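Local structure of oxysterol-binding protein homolog 3 (Saccharomyces cerevisiae, 4IC4) at residues I59-P62 with V63-E67; I69-L72 with Q73-E77; D111-R114 with T115-P119; G286-V289 with S290-K294. The protein transfers sterols and other lipids between membranes without vesicles, in a phosphoinositide-coupled way, and binds them in its OSBP-related domain. All blocks are in the same frame, centred on the assembly; numbering follows the deposited sequence.

In the fold
Each contact lies on one unbroken piece of chain and closes a short turn or helical segment. The four come in series, with no nesting or crossing. Interaction 1 turns the chain from the PI(4)P-binding loop into strand 66-67. Interaction 2 follows as helix 71-76, the nearest of the four to the chain centre. Interaction 3 is the turn before strand 118-120, and it joins the others. Its Arg114 makes salt bridges to Glu67 of interaction 1 and Glu77 of interaction 2. Its Asp111 and Thr113 pack on Leu288, Pro292 and Lys293 of interaction 4, the surface loop after strand 281-284. Interaction 4 touches neither interaction 1 nor interaction 2.

Interaction 1: residues I59-P62 with V63-E67; sequences IAMP and VTSNE
A 3-10 turn ends the loop that supplies Ile59, Ala60 and Met61 to the PI(4)P site of the OSBP-related domain, and Pro62 meets Ser65 across it. Pro62 O accepts the backbone N-H of Ser65, with O to N 3.0 Å and a nearly straight N-H...O angle of 163°. The donor stands 50° out of the carbonyl plane, not on a lone pair. A second bond follows one step on, from Asn66 N to Val63 O.

The Pro62 ring is the main side-chain surface of the contact. Its CG lies 3.2 Å from Ser65 OG and its CD 3.4 Å from the same oxygen. This hydroxyl is placed there by its first torsion (chi1 -62°), with OG beside the backbone N and anti to the carbonyl carbon. Thr64 brings OG1 to the ring from another direction, 3.6 Å from Pro62 CB. The two side chains cross at about a right angle. The ring thus touches two hydroxyl oxygens. Before it, Met61 CB approaches Ser65 CB more loosely, at 4.2 Å.

Helix 335-354 covers part of the turn: Lys342 NZ bonds to both Met61 O and Asn66 OD1, and Glu339 accepts from Val63 N. Asn66 ND2 bonds to the backbone O of Lys118, another PI(4)P-binding residue. Phe47 of helix 44-50 packs on Met61, Pro62 and Ser65.

The result is a short 3-10 turn that carries the chain from a phosphoinositide-binding loop of the ORD into strand 66-67.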
loop_
_atom_site.group_PDB
_atom_site.type_symbol
_atom_site.label_atom_id
_atom_site.label_comp_id
_atom_site.label_asym_id
_atom_site.label_seq_id
_atom_site.Cartn_x
_atom_site.Cartn_y
_atom_site.Cartn_z
ATOM N N ILE A 59 7.372 -10.865 14.829
ATOM C CA ILE A 59 8.661 -10.752 15.501
ATOM C C ILE A 59 8.904 -9.370 16.107
ATOM O O ILE A 59 8.665 -8.346 15.463
ATOM C CB ILE A 59 9.818 -11.071 14.525
ATOM C CG1 ILE A 59 9.636 -12.475 13.945
ATOM C CG2 ILE A 59 11.157 -10.961 15.242
ATOM C CD1 ILE A 59 9.441 -13.559 14.988
ATOM N N ALA A 60 9.383 -9.350 17.347
ATOM C CA ALA A 60 9.675 -8.097 18.033
ATOM C C ALA A 60 10.889 -7.472 17.358
ATOM O O ALA A 60 12.018 -7.927 17.540
ATOM C CB ALA A 60 9.964 -8.357 19.505
ATOM N N MET A 61 10.646 -6.430 16.571
ATOM C CA MET A 61 11.714 -5.752 15.853
ATOM C C MET A 61 11.991 -4.380 16.442
ATOM O O MET A 61 11.080 -3.695 16.904
ATOM C CB MET A 61 11.327 -5.589 14.381
ATOM C CG MET A 61 10.988 -6.883 13.667
ATOM S SD MET A 61 12.444 -7.856 13.272
ATOM C CE MET A 61 12.718 -7.352 11.572
ATOM N N PRO A 62 13.262 -3.956 16.437
ATOM C CA PRO A 62 13.578 -2.638 16.984
ATOM C C PRO A 62 12.952 -1.604 16.057
ATOM O O PRO A 62 12.752 -1.871 14.869
ATOM C CB PRO A 62 15.104 -2.612 16.950
ATOM C CG PRO A 62 15.417 -3.444 15.750
ATOM C CD PRO A 62 14.469 -4.609 15.902
ATOM N N VAL A 63 12.637 -0.432 16.591
ATOM C CA VAL A 63 12.018 0.614 15.786
ATOM C C VAL A 63 12.914 1.043 14.620
ATOM O O VAL A 63 12.439 1.598 13.630
ATOM C CB VAL A 63 11.668 1.846 16.656
ATOM C CG1 VAL A 63 12.935 2.577 17.070
ATOM C CG2 VAL A 63 10.728 2.766 15.899
ATOM N N THR A 64 14.211 0.771 14.730
ATOM C CA THR A 64 15.151 1.138 13.677
ATOM C C THR A 64 14.982 0.286 12.420
ATOM O O THR A 64 15.521 0.617 11.360
ATOM C CB THR A 64 16.601 1.028 14.175
ATOM O OG1 THR A 64 16.799 -0.258 14.773
ATOM C CG2 THR A 64 16.898 2.124 15.190
ATOM N N SER A 65 14.234 -0.810 12.539
ATOM C CA SER A 65 13.972 -1.690 11.402
ATOM C C SER A 65 12.796 -1.152 10.592
ATOM O O SER A 65 12.462 -1.688 9.537
ATOM C CB SER A 65 13.624 -3.102 11.877
ATOM O OG SER A 65 14.692 -3.696 12.594
ATOM N N ASN A 66 12.170 -0.094 11.096
ATOM C CA ASN A 66 11.012 0.498 10.431
ATOM C C ASN A 66 11.310 1.767 9.643
ATOM O O ASN A 66 12.380 2.371 9.767
ATOM C CB ASN A 66 9.943 0.858 11.473
ATOM C CG ASN A 66 9.383 -0.348 12.191
ATOM O OD1 ASN A 66 9.025 -0.265 13.369
ATOM N ND2 ASN A 66 9.284 -1.466 11.494
ATOM N N GLU A 67 10.338 2.144 8.814
ATOM C CA GLU A 67 10.361 3.393 8.067
ATOM C C GLU A 67 9.202 4.122 8.762
ATOM O O GLU A 67 8.319 3.473 9.333
ATOM C CB GLU A 67 10.097 3.176 6.572
ATOM C CG GLU A 67 8.886 2.339 6.238
ATOM C CD GLU A 67 8.715 2.148 4.743
ATOM O OE1 GLU A 67 9.682 2.409 3.994
ATOM O OE2 GLU A 67 7.619 1.728 4.319
#

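Interaction 2: residues I69-L72 with Q73-E77; sequences ISIL and QLISE
Leu72 O is gripped twice by Ser76, through its hydroxyl and through its backbone N-H. Ser76 OG donates at 2.9 Å from Leu72 O. Ser76 N is 3.2 Å from the same oxygen. The two donors come from opposite faces of the carbonyl plane. A chi1 of -68° folds Ser76 OG back toward the preceding turn of the helix.

At the N-terminal end of the helix, Ser70 and Gln73 form a capping box. Ser70 N donates to Gln73 OE1 at 2.8 Å, in the amide plane and on a lone pair. The return bond, from Gln73 N to Ser70 OG, is weak at 3.4 Å. Ser70 OG has a stronger partner in Ser321. Gln73 OE1 also lies against Ile69, 3.4 Å from Ile69 CB. Beyond the box, Leu74 N bonds to Ser70 O and Ile75 N to Ile71 O.

Apolar contacts flank these bonds. Ile71 CG2 meets Ile75 CD1 at 3.8 Å, and Ile69 CD1 lies 4.0 Å from Leu74 CB. Ile69 CD1 also touches Glu77 OE2, whose carboxylate is held by Thr302 and Arg114.

Replacing Gln73 with an alanine would probably leave Ser70 N without its side-chain acceptor and Ile69 without the amide packed against it.

The chemistry implies a helix start at which the capping box gives acceptors to Ser70 N and, weakly, to Gln73 N in a largely buried setting.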
loop_
_atom_site.group_PDB
_atom_site.type_symbol
_atom_site.label_atom_id
_atom_site.label_comp_id
_atom_site.label_asym_id
_atom_site.label_seq_id
_atom_site.Cartn_x
_atom_site.Cartn_y
_atom_site.Cartn_z
ATOM N N ILE A 69 6.128 5.119 8.567
ATOM C CA ILE A 69 4.729 5.029 8.133
ATOM C C ILE A 69 4.189 3.678 8.593
ATOM O O ILE A 69 4.961 2.773 8.920
ATOM C CB ILE A 69 4.529 5.131 6.583
ATOM C CG1 ILE A 69 5.281 4.010 5.867
ATOM C CG2 ILE A 69 4.928 6.513 6.084
ATOM C CD1 ILE A 69 4.879 3.876 4.407
ATOM N N SER A 70 2.865 3.548 8.647
ATOM C CA SER A 70 2.241 2.289 9.052
ATOM C C SER A 70 1.910 1.477 7.804
ATOM O O SER A 70 1.975 1.993 6.686
ATOM C CB SER A 70 0.952 2.549 9.836
ATOM O OG SER A 70 -0.083 2.987 8.971
ATOM N N ILE A 71 1.544 0.212 7.984
ATOM C CA ILE A 71 1.210 -0.614 6.825
ATOM C C ILE A 71 -0.014 -0.052 6.101
ATOM O O ILE A 71 -0.126 -0.171 4.882
ATOM C CB ILE A 71 0.944 -2.080 7.227
ATOM C CG1 ILE A 71 2.217 -2.686 7.822
ATOM C CG2 ILE A 71 0.498 -2.887 6.000
ATOM C CD1 ILE A 71 2.064 -4.129 8.260
ATOM N N LEU A 72 -0.933 0.562 6.842
ATOM C CA LEU A 72 -2.110 1.147 6.206
ATOM C C LEU A 72 -1.656 2.239 5.242
ATOM O O LEU A 72 -2.199 2.378 4.144
ATOM C CB LEU A 72 -3.051 1.747 7.253
ATOM C CG LEU A 72 -3.704 0.768 8.233
ATOM C CD1 LEU A 72 -4.483 1.550 9.290
ATOM C CD2 LEU A 72 -4.624 -0.180 7.481
ATOM N N GLN A 73 -0.657 3.014 5.654
ATOM C CA GLN A 73 -0.132 4.075 4.807
ATOM C C GLN A 73 0.612 3.481 3.601
ATOM O O GLN A 73 0.478 3.973 2.478
ATOM C CB GLN A 73 0.769 5.002 5.638
ATOM C CG GLN A 73 -0.046 5.794 6.666
ATOM C CD GLN A 73 0.795 6.572 7.658
ATOM O OE1 GLN A 73 1.690 6.023 8.304
ATOM N NE2 GLN A 73 0.496 7.861 7.800
ATOM N N LEU A 74 1.374 2.412 3.824
ATOM C CA LEU A 74 2.098 1.762 2.734
ATOM C C LEU A 74 1.139 1.280 1.648
ATOM O O LEU A 74 1.338 1.551 0.463
ATOM C CB LEU A 74 2.889 0.556 3.247
ATOM C CG LEU A 74 3.435 -0.336 2.124
ATOM C CD1 LEU A 74 4.515 0.410 1.364
ATOM C CD2 LEU A 74 3.991 -1.631 2.699
ATOM N N ILE A 75 0.098 0.560 2.047
ATOM C CA ILE A 75 -0.845 0.051 1.062
ATOM C C ILE A 75 -1.598 1.185 0.355
ATOM O O ILE A 75 -2.021 1.033 -0.794
ATOM C CB ILE A 75 -1.808 -0.954 1.712
ATOM C CG1 ILE A 75 -0.994 -2.149 2.223
ATOM C CG2 ILE A 75 -2.854 -1.414 0.700
ATOM C CD1 ILE A 75 -1.813 -3.194 2.957
ATOM N N SER A 76 -1.742 2.327 1.022
ATOM C CA SER A 76 -2.406 3.473 0.404
ATOM C C SER A 76 -1.606 3.994 -0.785
ATOM O O SER A 76 -2.140 4.715 -1.627
ATOM C CB SER A 76 -2.594 4.607 1.415
ATOM O OG SER A 76 -3.522 4.234 2.414
ATOM N N GLU A 77 -0.322 3.639 -0.850
ATOM C CA GLU A 77 0.515 4.073 -1.964
ATOM C C GLU A 77 0.069 3.382 -3.246
ATOM O O GLU A 77 0.492 3.751 -4.346
ATOM C CB GLU A 77 1.992 3.789 -1.669
ATOM C CG GLU A 77 2.526 4.633 -0.519
ATOM C CD GLU A 77 3.993 4.399 -0.225
ATOM O OE1 GLU A 77 4.851 4.800 -1.044
ATOM O OE2 GLU A 77 4.285 3.806 0.832
#

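Interaction 3: residues D111-R114 with T115-P119; sequences DKTR and TLRKP
Thr115 meets Lys112 O twice at the end of a 3-10 turn whose start is overlapped by an Asx turn at Asp111. The hydroxyl oxygen Thr115 OG1 donates to Lys112 O at 2.7 Å and lies in the carbonyl plane. The backbone Thr115 N reaches the same oxygen at 3.0 Å, but from above that plane. Thr115 OG1 stands between its own backbone N and carbonyl carbon (chi1 69°), and this turns it back toward Lys112 O. One residue on, Leu116 N donates to Thr113 O at 3.1 Å. Leu116 CB packs on that oxygen, and its CD1 lies 4.0 Å from Thr113 CG2.

A valine in place of Thr115 would probably leave Lys112 O with the backbone donor alone and weaken the hold on this turn.

The next shell fixes Thr113. Asp111 OD1 accepts from Thr113 N at 2.8 Å on its anti side, which makes the Asx turn. It also accepts from Thr113 OG1 on its syn side. Asp111 O takes the Arg114 N-H.

Further out, the Arg114 guanidinium makes salt bridges to Glu67 through NE and to Glu77 through NH2. This ties the turn to strand 66-67 and to Glu77, which follows helix 71-76. Lys118, a PI(4)P-binding residue, follows on strand 118-120, where its backbone pairs with Ser65 and Glu67. The buried Arg117 N has no hydrogen-bonding partner.

Thr113 CG2 sits at the edge of the Arg117 guanidinium, near its plane, 4.4 Å from NH1.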
loop_
_atom_site.group_PDB
_atom_site.type_symbol
_atom_site.label_atom_id
_atom_site.label_comp_id
_atom_site.label_asym_id
_atom_site.label_seq_id
_atom_site.Cartn_x
_atom_site.Cartn_y
_atom_site.Cartn_z
ATOM N N ASP A 111 14.024 2.855 -5.860
ATOM C CA ASP A 111 15.242 3.204 -5.140
ATOM C C ASP A 111 15.372 2.084 -4.116
ATOM O O ASP A 111 14.556 1.970 -3.194
ATOM C CB ASP A 111 15.112 4.545 -4.416
ATOM C CG ASP A 111 16.405 4.962 -3.736
ATOM O OD1 ASP A 111 17.058 4.089 -3.129
ATOM O OD2 ASP A 111 16.766 6.159 -3.802
ATOM N N LYS A 112 16.388 1.247 -4.291
ATOM C CA LYS A 112 16.621 0.111 -3.409
ATOM C C LYS A 112 16.624 0.447 -1.923
ATOM O O LYS A 112 16.412 -0.432 -1.087
ATOM C CB LYS A 112 17.939 -0.573 -3.787
ATOM C CG LYS A 112 17.906 -1.223 -5.160
ATOM C CD LYS A 112 19.246 -1.846 -5.525
ATOM C CE LYS A 112 19.183 -2.510 -6.891
ATOM N NZ LYS A 112 20.498 -3.074 -7.305
ATOM N N THR A 113 16.860 1.709 -1.590
ATOM C CA THR A 113 16.879 2.118 -0.190
ATOM C C THR A 113 15.551 1.769 0.491
ATOM O O THR A 113 15.524 1.398 1.665
ATOM C CB THR A 113 17.133 3.636 -0.059
ATOM O OG1 THR A 113 18.332 3.984 -0.764
ATOM C CG2 THR A 113 17.283 4.034 1.406
ATOM N N ARG A 114 14.456 1.870 -0.257
ATOM C CA ARG A 114 13.126 1.587 0.284
ATOM C C ARG A 114 12.971 0.151 0.785
ATOM O O ARG A 114 12.143 -0.122 1.656
ATOM C CB ARG A 114 12.054 1.877 -0.783
ATOM C CG ARG A 114 10.609 1.863 -0.268
ATOM C CD ARG A 114 10.326 3.070 0.623
ATOM N NE ARG A 114 9.086 2.916 1.387
ATOM C CZ ARG A 114 7.873 3.268 0.964
ATOM N NH1 ARG A 114 7.696 3.814 -0.231
ATOM N NH2 ARG A 114 6.826 3.070 1.754
ATOM N N THR A 115 13.771 -0.770 0.254
ATOM C CA THR A 115 13.670 -2.167 0.665
ATOM C C THR A 115 14.424 -2.510 1.956
ATOM O O THR A 115 14.347 -3.642 2.431
ATOM C CB THR A 115 14.169 -3.116 -0.451
ATOM O OG1 THR A 115 15.585 -2.970 -0.604
ATOM C CG2 THR A 115 13.483 -2.794 -1.777
ATOM N N LEU A 116 15.126 -1.534 2.525
ATOM C CA LEU A 116 15.910 -1.749 3.744
ATOM C C LEU A 116 15.088 -1.827 5.032
ATOM O O LEU A 116 15.467 -2.539 5.966
ATOM C CB LEU A 116 16.964 -0.649 3.887
ATOM C CG LEU A 116 18.049 -0.604 2.808
ATOM C CD1 LEU A 116 18.823 0.692 2.919
ATOM C CD2 LEU A 116 18.975 -1.799 2.966
ATOM N N ARG A 117 13.978 -1.098 5.089
ATOM C CA ARG A 117 13.120 -1.094 6.277
ATOM C C ARG A 117 11.675 -1.448 5.935
ATOM O O ARG A 117 11.303 -1.513 4.764
ATOM C CB ARG A 117 13.147 0.276 6.959
ATOM C CG ARG A 117 14.462 0.654 7.630
ATOM C CD ARG A 117 15.154 1.740 6.844
ATOM N NE ARG A 117 16.213 2.405 7.595
ATOM C CZ ARG A 117 17.004 3.341 7.082
ATOM N NH1 ARG A 117 16.852 3.716 5.816
ATOM N NH2 ARG A 117 17.944 3.902 7.830
ATOM N N LYS A 118 10.863 -1.669 6.969
ATOM C CA LYS A 118 9.455 -2.021 6.796
ATOM C C LYS A 118 8.559 -1.058 7.575
ATOM O O LYS A 118 8.999 -0.423 8.528
ATOM C CB LYS A 118 9.202 -3.446 7.299
ATOM C CG LYS A 118 9.291 -3.595 8.810
ATOM C CD LYS A 118 9.049 -5.032 9.244
ATOM C CE LYS A 118 9.097 -5.164 10.758
ATOM N NZ LYS A 118 8.059 -4.318 11.416
ATOM N N PRO A 119 7.288 -0.929 7.168
ATOM C CA PRO A 119 6.386 -0.022 7.886
ATOM C C PRO A 119 6.034 -0.560 9.269
ATOM O O PRO A 119 6.220 -1.743 9.551
ATOM C CB PRO A 119 5.149 0.026 6.987
ATOM C CG PRO A 119 5.691 -0.291 5.622
ATOM C CD PRO A 119 6.680 -1.395 5.911
#

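Interaction 4: residues G286-V289 with S290-K294; sequences GDLV and SNPKK
Leu288 and Val289 fold against Pro292 in the surface loop between strand 281-284 and helix 300-305, just where a 3-10 turn of residues 292-294 begins. The loop lies away from the PI(4)P site.

The first segment enters through Gly286, bonded by its N-H to the hydroxyl of Tyr81, and Asp287, paired through its backbone with Lys300.

Leu288 is the first to meet the second segment. Its side chain points toward that segment, and its CD1 meets Pro292 CB at 4.3 Å, a loose apolar contact. The same methyl also packs on Asp111 CB, which joins the loop to the turn before strand 118-120.

Val289 comes next and makes the closer approach. Its carbonyl oxygen lies 3.2 Å from Pro292 CD, so the backbone rather than the isopropyl group does most of the touching. Val289 CG2 is 4.4 Å from Pro292 CB. With CG1 beside the backbone N (chi1 -66°), CG2 falls between the backbone N and the carbonyl carbon, and it also lies 3.8 Å from Ser290 O. The Val289 backbone is hydrogen-bonded to Phe298, so the loop doubles back on itself.

No hydrogen bond joins the two segments. The chain bends sharply at Asn291, which has a left-handed backbone (phi 48°, psi 56°). That bend brings the Pro292 ring back toward Leu288 and Val289. Ser290 O takes a bond from Lys295 NZ just beyond. The 3-10 turn itself is closed by Lys294 N, which donates to Asn291 O at 3.1 Å.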
loop_
_atom_site.group_PDB
_atom_site.type_symbol
_atom_site.label_atom_id
_atom_site.label_comp_id
_atom_site.label_asym_id
_atom_site.label_seq_id
_atom_site.Cartn_x
_atom_site.Cartn_y
_atom_site.Cartn_z
ATOM N N GLY A 286 6.646 9.245 -10.848
ATOM C CA GLY A 286 6.675 10.628 -10.420
ATOM C C GLY A 286 8.028 10.925 -9.804
ATOM O O GLY A 286 9.045 10.361 -10.209
ATOM N N ASP A 287 8.041 11.795 -8.804
ATOM C CA ASP A 287 9.290 12.165 -8.155
ATOM C C ASP A 287 9.512 11.518 -6.797
ATOM O O ASP A 287 8.568 11.135 -6.103
ATOM C CB ASP A 287 9.362 13.682 -7.974
ATOM C CG ASP A 287 9.227 14.437 -9.282
ATOM O OD1 ASP A 287 9.886 14.047 -10.265
ATOM O OD2 ASP A 287 8.467 15.424 -9.322
ATOM N N LEU A 288 10.783 11.400 -6.438
ATOM C CA LEU A 288 11.181 10.880 -5.142
ATOM C C LEU A 288 11.568 12.131 -4.369
ATOM O O LEU A 288 11.738 13.201 -4.958
ATOM C CB LEU A 288 12.406 9.971 -5.268
ATOM C CG LEU A 288 12.236 8.658 -6.032
ATOM C CD1 LEU A 288 13.548 7.890 -6.021
ATOM C CD2 LEU A 288 11.128 7.831 -5.394
ATOM N N VAL A 289 11.684 12.018 -3.053
ATOM C CA VAL A 289 12.104 13.168 -2.262
ATOM C C VAL A 289 13.563 13.443 -2.612
ATOM O O VAL A 289 14.238 12.601 -3.210
ATOM C CB VAL A 289 12.022 12.891 -0.746
ATOM C CG1 VAL A 289 10.572 12.710 -0.333
ATOM C CG2 VAL A 289 12.838 11.645 -0.391
ATOM N N SER A 290 14.045 14.622 -2.243
ATOM C CA SER A 290 15.432 14.977 -2.509
ATOM C C SER A 290 16.345 14.096 -1.659
ATOM O O SER A 290 16.000 13.750 -0.522
ATOM C CB SER A 290 15.668 16.450 -2.176
ATOM O OG SER A 290 15.392 16.717 -0.813
ATOM N N ASN A 291 17.499 13.728 -2.209
ATOM C CA ASN A 291 18.465 12.889 -1.500
ATOM C C ASN A 291 17.762 11.682 -0.885
ATOM O O ASN A 291 17.864 11.438 0.318
ATOM C CB ASN A 291 19.142 13.709 -0.400
ATOM C CG ASN A 291 19.778 14.974 -0.933
ATOM O OD1 ASN A 291 19.556 16.065 -0.406
ATOM N ND2 ASN A 291 20.573 14.836 -1.986
ATOM N N PRO A 292 17.053 10.901 -1.712
ATOM C CA PRO A 292 16.311 9.713 -1.276
ATOM C C PRO A 292 17.086 8.640 -0.521
ATOM O O PRO A 292 16.509 7.912 0.286
ATOM C CB PRO A 292 15.709 9.187 -2.576
ATOM C CG PRO A 292 16.719 9.607 -3.607
ATOM C CD PRO A 292 17.021 11.018 -3.183
ATOM N N LYS A 293 18.385 8.536 -0.775
ATOM C CA LYS A 293 19.194 7.530 -0.102
ATOM C C LYS A 293 19.199 7.771 1.402
ATOM O O LYS A 293 19.325 6.835 2.192
ATOM C CB LYS A 293 20.629 7.558 -0.636
ATOM C CG LYS A 293 21.519 6.480 -0.048
ATOM C CD LYS A 293 22.894 6.475 -0.698
ATOM C CE LYS A 293 23.737 5.324 -0.176
ATOM N NZ LYS A 293 25.062 5.252 -0.851
ATOM N N LYS A 294 19.045 9.032 1.790
ATOM C CA LYS A 294 19.053 9.405 3.197
ATOM C C LYS A 294 17.648 9.510 3.772
ATOM O O LYS A 294 17.480 9.821 4.950
ATOM C CB LYS A 294 19.763 10.746 3.375
ATOM C CG LYS A 294 21.188 10.769 2.840
ATOM C CD LYS A 294 21.815 12.139 3.017
ATOM C CE LYS A 294 23.239 12.160 2.491
ATOM N NZ LYS A 294 24.091 11.151 3.181
#